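Local coordinates for porin (Rhodobacter capsulatus, PDB 2POR), which forms, as a homotrimer, channels in the bacterial outer membrane through which small hydrophilic solutes, up to about 0.6 kDa, diffuse passively, at residues G56-V61 / M72-G77; G126-A131 / V152-T157; A176-M181 / E205-F210; F192-V197 / V236-G241. All coordinates share one frame; numbering follows the deposited sequence. Where two conformers were deposited one is given.

Overall arrangement
All four contacts reach one closed antiparallel barrel of 16 strands. Contacts 1, 2 and 3 are partly buried; contact 4 lies on the surface. Contact 1 is the most central, its centre about 13 Å from the centre of the chain, and the second subunit packs against it; in contact 2 helix 78-83 covers two alanines. Contacts 3 and 4 share strand 195-207 but sit at its two ends, their centres about 40 Å apart. Chemistry follows place: glycines and paired aspartates where contact 1 leaves its hairpin, alanines and aromatic rings in contact 2, a helix cap and a methionine-phenylalanine pair in contact 3, and a polar patch at the turn end in contact 4.

Contact 1: G56-V61 / M72-G77; sequences GEDGTV and MGDALG
Gly-59 O takes the N-H of Asp-74 in the shortest direct bond of this contact, with N and O 2.8 Å apart and an angle of 168° at the hydrogen. The same oxygen also meets the CA-H of Gly-73 at the place where that strand passes close to Thr-60. A side chain on Gly-73 would run into Gly-59 O, so the lack of one is what lets the two backbones come so near. One step along, Val-61 and Met-72 exchange both backbone bonds, as a hydrogen-bonded antiparallel pair of the hairpin of strands 60-65 and 68-73. The methyl CG2 of Thr-60 rests 3.5 Å from Asp-74 O, while its OG1 bonds to Glu-71. Asp-74 CG is anti to its backbone N (chi1 -176°), and the carboxylate lies beside that of Asp-58, both pointing the same way, with OD2 of Asp-74 3.4 Å from OD1 of Asp-58. A water accepts from Gly-59 N and donates to Asp-74 OD2, each at 2.8 Å. Two acidic groups this close would probably repel each other, which may favour a raised pKa for one of them, and the water supplies one of the pair with a proton to accept.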
# COMPACT_ATOMS: atom_id res chain seq x y z
N GLY A 56 9.08 4.21 -9.65
CA GLY A 56 10.38 4.87 -9.56
C GLY A 56 10.35 6.10 -8.69
O GLY A 56 11.35 6.75 -8.41
N GLU A 57 9.15 6.46 -8.24
CA GLU A 57 8.97 7.66 -7.46
C GLU A 57 9.47 7.54 -6.03
O GLU A 57 9.88 8.54 -5.40
CB GLU A 57 7.48 7.98 -7.46
CG GLU A 57 7.19 9.22 -6.62
CD GLU A 57 5.75 9.72 -6.62
OE1 GLU A 57 4.86 8.99 -7.07
OE2 GLU A 57 5.54 10.85 -6.18
N ASP A 58 9.35 6.33 -5.45
CA ASP A 58 9.76 6.09 -4.07
C ASP A 58 10.67 4.85 -4.06
O ASP A 58 10.61 4.04 -4.99
CB ASP A 58 8.59 5.79 -3.19
CG ASP A 58 7.72 7.02 -2.91
OD1 ASP A 58 8.25 8.11 -2.68
OD2 ASP A 58 6.51 6.84 -2.89
N GLY A 59 11.47 4.71 -3.02
CA GLY A 59 12.39 3.58 -2.88
C GLY A 59 13.56 3.73 -3.81
O GLY A 59 13.61 4.65 -4.65
N THR A 60 14.61 2.90 -3.69
CA THR A 60 15.75 2.95 -4.62
C THR A 60 16.17 1.54 -5.08
O THR A 60 15.80 0.58 -4.40
CB THR A 60 17.00 3.61 -4.01
OG1 THR A 60 17.22 3.03 -2.73
CG2 THR A 60 16.84 5.12 -3.88
N VAL A 61 16.82 1.43 -6.24
CA VAL A 61 17.36 0.20 -6.80
C VAL A 61 18.87 0.50 -6.98
O VAL A 61 19.23 1.65 -7.32
CB VAL A 61 16.70 -0.12 -8.16
CG1 VAL A 61 17.29 -1.39 -8.77
CG2 VAL A 61 15.23 -0.34 -7.95
N MET A 72 19.10 4.31 -8.42
CA MET A 72 18.10 5.05 -9.19
C MET A 72 16.81 4.94 -8.43
O MET A 72 16.51 3.86 -7.88
CB MET A 72 17.97 4.42 -10.54
CG MET A 72 17.08 5.25 -11.49
SD MET A 72 17.04 4.60 -13.17
CE MET A 72 18.67 5.04 -13.67
N GLY A 73 16.06 6.05 -8.31
CA GLY A 73 14.73 6.06 -7.69
C GLY A 73 14.62 7.34 -6.90
O GLY A 73 15.10 8.39 -7.34
N ASP A 74 14.13 7.25 -5.68
CA ASP A 74 14.03 8.38 -4.82
C ASP A 74 15.35 8.49 -4.06
O ASP A 74 15.44 8.17 -2.88
CB ASP A 74 12.79 8.18 -3.92
CG ASP A 74 12.44 9.33 -2.98
OD1 ASP A 74 13.17 10.34 -2.92
OD2 ASP A 74 11.42 9.22 -2.28
N ALA A 75 16.39 9.00 -4.71
CA ALA A 75 17.74 9.11 -4.17
C ALA A 75 18.08 10.49 -3.65
O ALA A 75 17.43 11.49 -4.01
CB ALA A 75 18.76 8.76 -5.26
N LEU A 76 19.07 10.56 -2.79
CA LEU A 76 19.57 11.81 -2.29
C LEU A 76 20.39 12.44 -3.36
O LEU A 76 20.78 11.78 -4.31
CB LEU A 76 20.46 11.62 -1.10
CG LEU A 76 19.78 10.95 0.09
CD1 LEU A 76 20.82 10.75 1.15
CD2 LEU A 76 18.59 11.78 0.61
N GLY A 77 20.62 13.75 -3.31
CA GLY A 77 21.53 14.32 -4.27
C GLY A 77 22.96 14.13 -3.73
O GLY A 77 23.10 13.79 -2.54
O HOH W 1 11.45 6.70 -1.01

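Contact 2: G126-A131 / V152-T157; sequences GAFSVA and VAAAYT
Ala-127 CB packs 3.5 Å from CE1 of Tyr-156 where strands 128-134 and 148-158, neighbours in the antiparallel porin barrel, run alongside each other. The tight part is the backbone: Ser-129 with Ala-155 and Ala-131 with Ala-153 are hydrogen-bonded pairs, and Phe-128 with Tyr-156 and Val-130 with Ala-154 are the non-hydrogen-bonded ones. At Val-130 and Ala-154 the CA atoms come within 4.3 Å. The face bearing Ser-129, Ala-131, Ala-153 and Ala-155 carries small groups; helix 78-83 covers Ala-131 and Ala-153 there, while Ser-129 OG bonds to Ser-124.

On the other face, CG1 of Val-130 meets CB of Ala-154 at 3.9 Å, and the two rings lie on the surface without stacking on each other. The Phe-128 ring comes nearest to the backbone, CD1 lying 3.5 Å from Ala-155 O. Its contacts with side chains are looser: CE1 is 4.4 Å from CB of Ala-154, and Phe-128 touches the Tyr-156 ring only through CB, at the ring edge near its plane, 4.4 Å from CD1.

Near the start of strand 128-134 a water bridges the two segments. Ala-127 O accepts the N-H of Thr-157 and also a proton from this water, which lies 2.7 Å from Thr-157 OG1, an oxygen that bonds further to Thr-162 OG1.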
# COMPACT_ATOMS: atom_id res chain seq x y z
N GLY A 126 39.49 4.39 0.45
CA GLY A 126 40.26 4.89 1.58
C GLY A 126 39.58 6.02 2.32
O GLY A 126 38.49 5.92 2.89
N ALA A 127 40.29 7.14 2.31
CA ALA A 127 39.87 8.32 3.03
C ALA A 127 38.96 9.28 2.24
O ALA A 127 38.43 10.27 2.74
CB ALA A 127 41.14 9.05 3.44
N PHE A 128 38.76 8.98 0.99
CA PHE A 128 38.14 9.91 0.14
C PHE A 128 36.83 9.35 -0.38
O PHE A 128 36.72 8.16 -0.68
CB PHE A 128 39.21 10.13 -0.85
CG PHE A 128 38.76 10.80 -2.12
CD1 PHE A 128 38.72 12.19 -2.16
CD2 PHE A 128 38.42 10.02 -3.22
CE1 PHE A 128 38.32 12.79 -3.33
CE2 PHE A 128 38.02 10.63 -4.40
CZ PHE A 128 37.98 12.02 -4.44
N SER A 129 35.88 10.26 -0.56
CA SER A 129 34.58 9.91 -1.13
C SER A 129 34.12 10.93 -2.16
O SER A 129 34.39 12.12 -1.99
CB SER A 129 33.54 9.85 -0.05
OG SER A 129 33.80 8.89 0.97
N VAL A 130 33.53 10.49 -3.25
CA VAL A 130 32.92 11.37 -4.23
C VAL A 130 31.51 10.92 -4.55
O VAL A 130 31.20 9.72 -4.50
CB VAL A 130 33.66 11.41 -5.53
CG1 VAL A 130 34.85 12.25 -5.26
CG2 VAL A 130 33.96 10.05 -6.08
N ALA A 131 30.61 11.86 -4.88
CA ALA A 131 29.23 11.53 -5.26
C ALA A 131 28.81 12.42 -6.44
O ALA A 131 29.36 13.52 -6.63
CB ALA A 131 28.32 11.75 -4.04
N VAL A 152 27.53 17.57 -7.58
CA VAL A 152 28.78 16.82 -7.46
C VAL A 152 29.28 17.17 -6.05
O VAL A 152 29.04 18.29 -5.55
CB VAL A 152 29.83 17.22 -8.61
CG1 VAL A 152 29.28 16.86 -9.99
CG2 VAL A 152 30.16 18.70 -8.56
N ALA A 153 29.91 16.25 -5.31
CA ALA A 153 30.45 16.55 -3.99
C ALA A 153 31.66 15.64 -3.72
O ALA A 153 31.74 14.54 -4.29
CB ALA A 153 29.38 16.31 -2.92
N ALA A 154 32.60 16.06 -2.89
CA ALA A 154 33.76 15.24 -2.54
C ALA A 154 34.03 15.43 -1.09
O ALA A 154 33.71 16.49 -0.54
CB ALA A 154 34.98 15.66 -3.28
N ALA A 155 34.54 14.44 -0.37
CA ALA A 155 34.84 14.60 1.03
C ALA A 155 36.15 13.84 1.31
O ALA A 155 36.58 12.95 0.56
CB ALA A 155 33.76 13.98 1.92
N TYR A 156 36.78 14.24 2.39
CA TYR A 156 38.01 13.65 2.83
C TYR A 156 37.99 13.55 4.36
O TYR A 156 37.74 14.51 5.10
CB TYR A 156 39.14 14.52 2.30
CG TYR A 156 40.51 14.00 2.72
CD1 TYR A 156 40.99 12.81 2.19
CD2 TYR A 156 41.25 14.71 3.67
CE1 TYR A 156 42.21 12.33 2.63
CE2 TYR A 156 42.47 14.24 4.10
CZ TYR A 156 42.94 13.04 3.58
OH TYR A 156 44.15 12.53 4.02
N THR A 157 38.23 12.34 4.85
CA THR A 157 38.30 12.13 6.27
C THR A 157 39.76 12.06 6.71
O THR A 157 40.57 11.40 6.07
CB THR A 157 37.56 10.85 6.59
OG1 THR A 157 36.29 10.96 5.95
CG2 THR A 157 37.38 10.64 8.10
O HOH W 2 35.56 10.76 3.32

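Contact 3: A176-M181 / E205-F210; sequences ALMADM and ELDRDF
Ala-179 N and Asp-207 OD1 make the direct polar bond, 2.9 Å long and 164° at the hydrogen; the donor is on the anti side, 33° out of the carboxylate plane. Asp-207 CG stands anti to the backbone N (chi1 169°), and its other oxygen, OD2, accepts from Phe-210 N, also at 2.9 Å, as the N-cap of helix 208-214. An alanine in place of Asp-207 would probably leave the N-H groups of Ala-179 and Phe-210 without their acceptor and uncap the helix.

Among the waters, one links Leu-177 O to Asp-207 OD2, another Asp-180 O to Glu-205 OE2.

Packing comes from two methionines. Met-178 CG lies 3.6 Å from Asp-207 CG, the side chains crossing at about a right angle. Met-181 SD lies over one face of the Phe-210 ring, offset toward the rim and 3.7 Å from CD1, a Met-aromatic contact; CE makes a CH-pi contact over the same ring. Asp-207 N gives SD a weak N-H...S hydrogen bond of 3.5 Å.

The loop after strand 161-171 and the first residue of strand 181-192 thus pack where strand 195-207 passes into helix 208-214, with Ala-226 of strand 226-240 against Ala-179 and Glu-205.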
# COMPACT_ATOMS: atom_id res chain seq x y z
N ALA A 176 12.37 32.74 -18.49
CA ALA A 176 11.38 33.81 -18.35
C ALA A 176 10.46 33.45 -17.20
O ALA A 176 10.00 34.32 -16.46
CB ALA A 176 10.46 33.95 -19.55
N LEU A 177 10.23 32.13 -17.03
CA LEU A 177 9.36 31.66 -15.97
C LEU A 177 10.02 31.25 -14.65
O LEU A 177 9.41 31.43 -13.58
CB LEU A 177 8.57 30.51 -16.54
CG LEU A 177 7.59 30.88 -17.64
CD1 LEU A 177 6.93 29.63 -18.14
CD2 LEU A 177 6.51 31.80 -17.13
N MET A 178 11.26 30.74 -14.64
CA MET A 178 11.94 30.32 -13.40
C MET A 178 13.41 30.47 -13.66
O MET A 178 13.88 30.00 -14.69
CB MET A 178 11.63 28.84 -13.09
CG MET A 178 12.16 28.48 -11.70
SD MET A 178 11.96 26.72 -11.31
CE MET A 178 13.17 26.02 -12.43
N ALA A 179 14.12 31.22 -12.85
CA ALA A 179 15.54 31.45 -13.02
C ALA A 179 16.30 30.14 -12.75
O ALA A 179 15.84 29.28 -11.99
CB ALA A 179 16.07 32.46 -12.01
N ASP A 180 17.44 29.97 -13.36
CA ASP A 180 18.37 28.90 -12.98
C ASP A 180 18.86 29.08 -11.54
O ASP A 180 18.98 30.23 -11.07
CB ASP A 180 19.58 28.92 -13.84
CG ASP A 180 19.36 28.53 -15.28
OD1 ASP A 180 18.36 27.89 -15.58
OD2 ASP A 180 20.21 28.86 -16.09
N MET A 181 19.18 28.00 -10.83
CA MET A 181 19.59 28.12 -9.44
C MET A 181 20.91 27.36 -9.24
O MET A 181 21.22 26.45 -10.02
CB MET A 181 18.52 27.52 -8.53
CG MET A 181 17.08 28.03 -8.75
SD MET A 181 15.89 27.63 -7.48
CE MET A 181 14.81 26.83 -8.60
N GLU A 205 22.34 31.14 -5.56
CA GLU A 205 21.21 31.95 -5.95
C GLU A 205 20.03 31.08 -6.27
O GLU A 205 20.17 29.95 -6.73
CB GLU A 205 21.53 32.83 -7.15
CG GLU A 205 21.85 32.10 -8.42
CD GLU A 205 22.35 33.01 -9.54
OE1 GLU A 205 23.13 33.93 -9.26
OE2 GLU A 205 21.96 32.75 -10.69
N LEU A 206 18.86 31.64 -5.98
CA LEU A 206 17.59 30.97 -6.09
C LEU A 206 16.65 31.74 -7.01
O LEU A 206 16.84 32.94 -7.19
CB LEU A 206 16.93 30.88 -4.74
CG LEU A 206 17.62 30.06 -3.65
CD1 LEU A 206 16.78 30.12 -2.38
CD2 LEU A 206 17.82 28.62 -4.15
N ASP A 207 15.65 31.09 -7.60
CA ASP A 207 14.60 31.76 -8.35
C ASP A 207 13.87 32.62 -7.32
O ASP A 207 13.58 32.18 -6.19
CB ASP A 207 13.66 30.75 -8.94
CG ASP A 207 12.41 31.39 -9.52
OD1 ASP A 207 12.52 32.04 -10.56
OD2 ASP A 207 11.34 31.25 -8.91
N ARG A 208 13.50 33.84 -7.73
CA ARG A 208 12.78 34.78 -6.87
C ARG A 208 11.53 34.22 -6.27
O ARG A 208 11.34 34.27 -5.05
CB ARG A 208 12.38 36.06 -7.65
CG ARG A 208 11.59 37.10 -6.82
CD ARG A 208 10.91 38.11 -7.76
NE ARG A 208 9.85 37.48 -8.54
CZ ARG A 208 9.85 37.54 -9.87
NH1 ARG A 208 10.78 38.20 -10.56
NH2 ARG A 208 8.91 36.90 -10.53
N ASP A 209 10.63 33.70 -7.11
CA ASP A 209 9.38 33.25 -6.57
C ASP A 209 9.51 31.94 -5.79
O ASP A 209 8.76 31.72 -4.84
CB ASP A 209 8.38 33.15 -7.72
CG ASP A 209 7.99 34.54 -8.28
OD1 ASP A 209 8.08 35.54 -7.58
OD2 ASP A 209 7.60 34.59 -9.43
N PHE A 210 10.47 31.08 -6.11
CA PHE A 210 10.75 29.89 -5.29
C PHE A 210 11.22 30.36 -3.89
O PHE A 210 10.69 29.92 -2.85
CB PHE A 210 11.82 29.08 -6.09
CG PHE A 210 12.46 27.89 -5.39
CD1 PHE A 210 13.57 28.08 -4.57
CD2 PHE A 210 11.95 26.62 -5.56
CE1 PHE A 210 14.15 27.01 -3.92
CE2 PHE A 210 12.54 25.55 -4.91
CZ PHE A 210 13.63 25.74 -4.09
O HOH W 3 9.31 30.87 -10.60
O HOH W 4 8.19 33.90 -12.11
O HOH W 5 19.85 32.62 -12.74

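Contact 4: F192-V197 / V236-G241; sequences FGATNV and VDSTFG
Asn-196 and Asp-237 form a hydrogen-bonded antiparallel pair, Asn-196 N giving to Asp-237 O at 2.9 Å and Asp-237 N to Asn-196 O at 3.2 Å, between non-hydrogen-bonded pairs Thr-195 with Ser-238 and Val-197 with Val-236. The side chains of the central pair meet as well: Asn-196 ND2 donates to Asp-237 OD2 at 3.1 Å, on the syn side but 33° out of the carboxylate plane, while the oxygen lies near the amide plane. Asp-237 has its CG between the backbone N and the carbonyl carbon (chi1 58°), which sets CG 4.0 Å from Asn-196 CB; the amide and carboxylate planes are 31° apart.

These are neighbouring strands of the porin barrel, 195-207 and 226-240, and the contact lies on the surface where a type II' turn from Phe-192 to Thr-195 starts the first of them. On the face of Thr-195 and Ser-238, their hydroxyls share a 2.8 Å bond in which either OG1 or OG could donate. On this same face Val-236 CG1 lies 4.1 Å from Thr-195 CG2, and Val-236 CG2 lies 4.3 Å from Val-197 CG2.

Two waters serve the aspartate. One donates to Ala-194 O and Asp-237 OD2 and accepts from Thr-239 OG1, an oxygen also bonded to Thr-244 OG1; the second gives to Asp-237 OD1 and Asn-196 O. A leucine in place of Asp-237 would probably leave the side-chain ND2 of Asn-196 without this acceptor and take one partner from each water.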
# COMPACT_ATOMS: atom_id res chain seq x y z
N PHE A 192 34.54 13.88 18.50
CA PHE A 192 35.49 14.01 19.58
C PHE A 192 34.98 13.07 20.66
O PHE A 192 34.45 13.47 21.71
CB PHE A 192 35.53 15.43 20.11
CG PHE A 192 35.97 16.44 19.07
CD1 PHE A 192 37.03 16.15 18.23
CD2 PHE A 192 35.29 17.64 19.00
CE1 PHE A 192 37.40 17.07 17.30
CE2 PHE A 192 35.68 18.55 18.05
CZ PHE A 192 36.73 18.27 17.21
N GLY A 193 35.06 11.78 20.34
CA GLY A 193 34.58 10.78 21.27
C GLY A 193 33.06 10.72 21.30
O GLY A 193 32.43 10.48 20.26
N ALA A 194 32.44 10.97 22.46
CA ALA A 194 30.99 10.88 22.62
C ALA A 194 30.22 12.03 21.95
O ALA A 194 28.98 11.99 21.90
CB ALA A 194 30.68 10.86 24.11
N THR A 195 30.96 13.06 21.50
CA THR A 195 30.50 14.29 20.86
C THR A 195 30.65 14.37 19.35
O THR A 195 31.72 14.13 18.79
CB THR A 195 31.26 15.45 21.51
OG1 THR A 195 30.99 15.29 22.91
CG2 THR A 195 30.84 16.83 21.04
N ASN A 196 29.58 14.73 18.65
CA ASN A 196 29.61 14.87 17.21
C ASN A 196 29.39 16.34 16.91
O ASN A 196 28.56 16.97 17.59
CB ASN A 196 28.50 14.06 16.62
CG ASN A 196 28.67 12.57 16.86
OD1 ASN A 196 29.55 11.93 16.27
ND2 ASN A 196 27.87 11.97 17.72
N VAL A 197 30.11 16.94 15.97
CA VAL A 197 29.91 18.33 15.64
C VAL A 197 29.76 18.32 14.14
O VAL A 197 30.49 17.59 13.46
CB VAL A 197 31.11 19.18 16.06
CG1 VAL A 197 30.91 20.62 15.66
CG2 VAL A 197 31.22 19.20 17.57
N VAL A 236 25.54 20.08 17.63
CA VAL A 236 26.38 19.40 18.59
C VAL A 236 25.50 18.39 19.30
O VAL A 236 24.41 18.76 19.76
CB VAL A 236 26.97 20.39 19.66
CG1 VAL A 236 27.92 19.62 20.58
CG2 VAL A 236 27.81 21.47 19.02
N ASP A 237 25.93 17.13 19.42
CA ASP A 237 25.22 16.20 20.30
C ASP A 237 26.26 15.39 21.05
O ASP A 237 27.36 15.16 20.52
CB ASP A 237 24.34 15.24 19.52
CG ASP A 237 24.99 14.37 18.48
OD1 ASP A 237 25.18 14.80 17.35
OD2 ASP A 237 25.28 13.23 18.81
N SER A 238 25.94 14.95 22.25
CA SER A 238 26.88 14.18 23.03
C SER A 238 26.13 13.14 23.81
O SER A 238 25.02 13.38 24.30
CB SER A 238 27.63 15.06 24.00
OG SER A 238 28.79 14.36 24.46
N THR A 239 26.79 11.99 23.94
CA THR A 239 26.21 10.89 24.68
C THR A 239 26.94 10.58 25.98
O THR A 239 28.16 10.38 25.98
CB THR A 239 26.21 9.67 23.78
OG1 THR A 239 25.52 10.00 22.58
CG2 THR A 239 25.51 8.50 24.42
N PHE A 240 26.21 10.51 27.07
CA PHE A 240 26.71 10.12 28.39
C PHE A 240 25.83 8.97 28.92
O PHE A 240 24.72 9.15 29.46
CB PHE A 240 26.65 11.25 29.44
CG PHE A 240 26.04 12.58 28.99
CD1 PHE A 240 26.79 13.45 28.21
CD2 PHE A 240 24.75 12.90 29.39
CE1 PHE A 240 26.25 14.65 27.82
CE2 PHE A 240 24.22 14.11 29.00
CZ PHE A 240 24.97 14.98 28.22
N GLY A 241 26.31 7.75 28.72
CA GLY A 241 25.58 6.59 29.17
C GLY A 241 24.44 6.26 28.20
O GLY A 241 24.65 6.03 27.00
O HOH W 6 26.47 11.72 20.88
O HOH W 7 25.78 17.06 15.81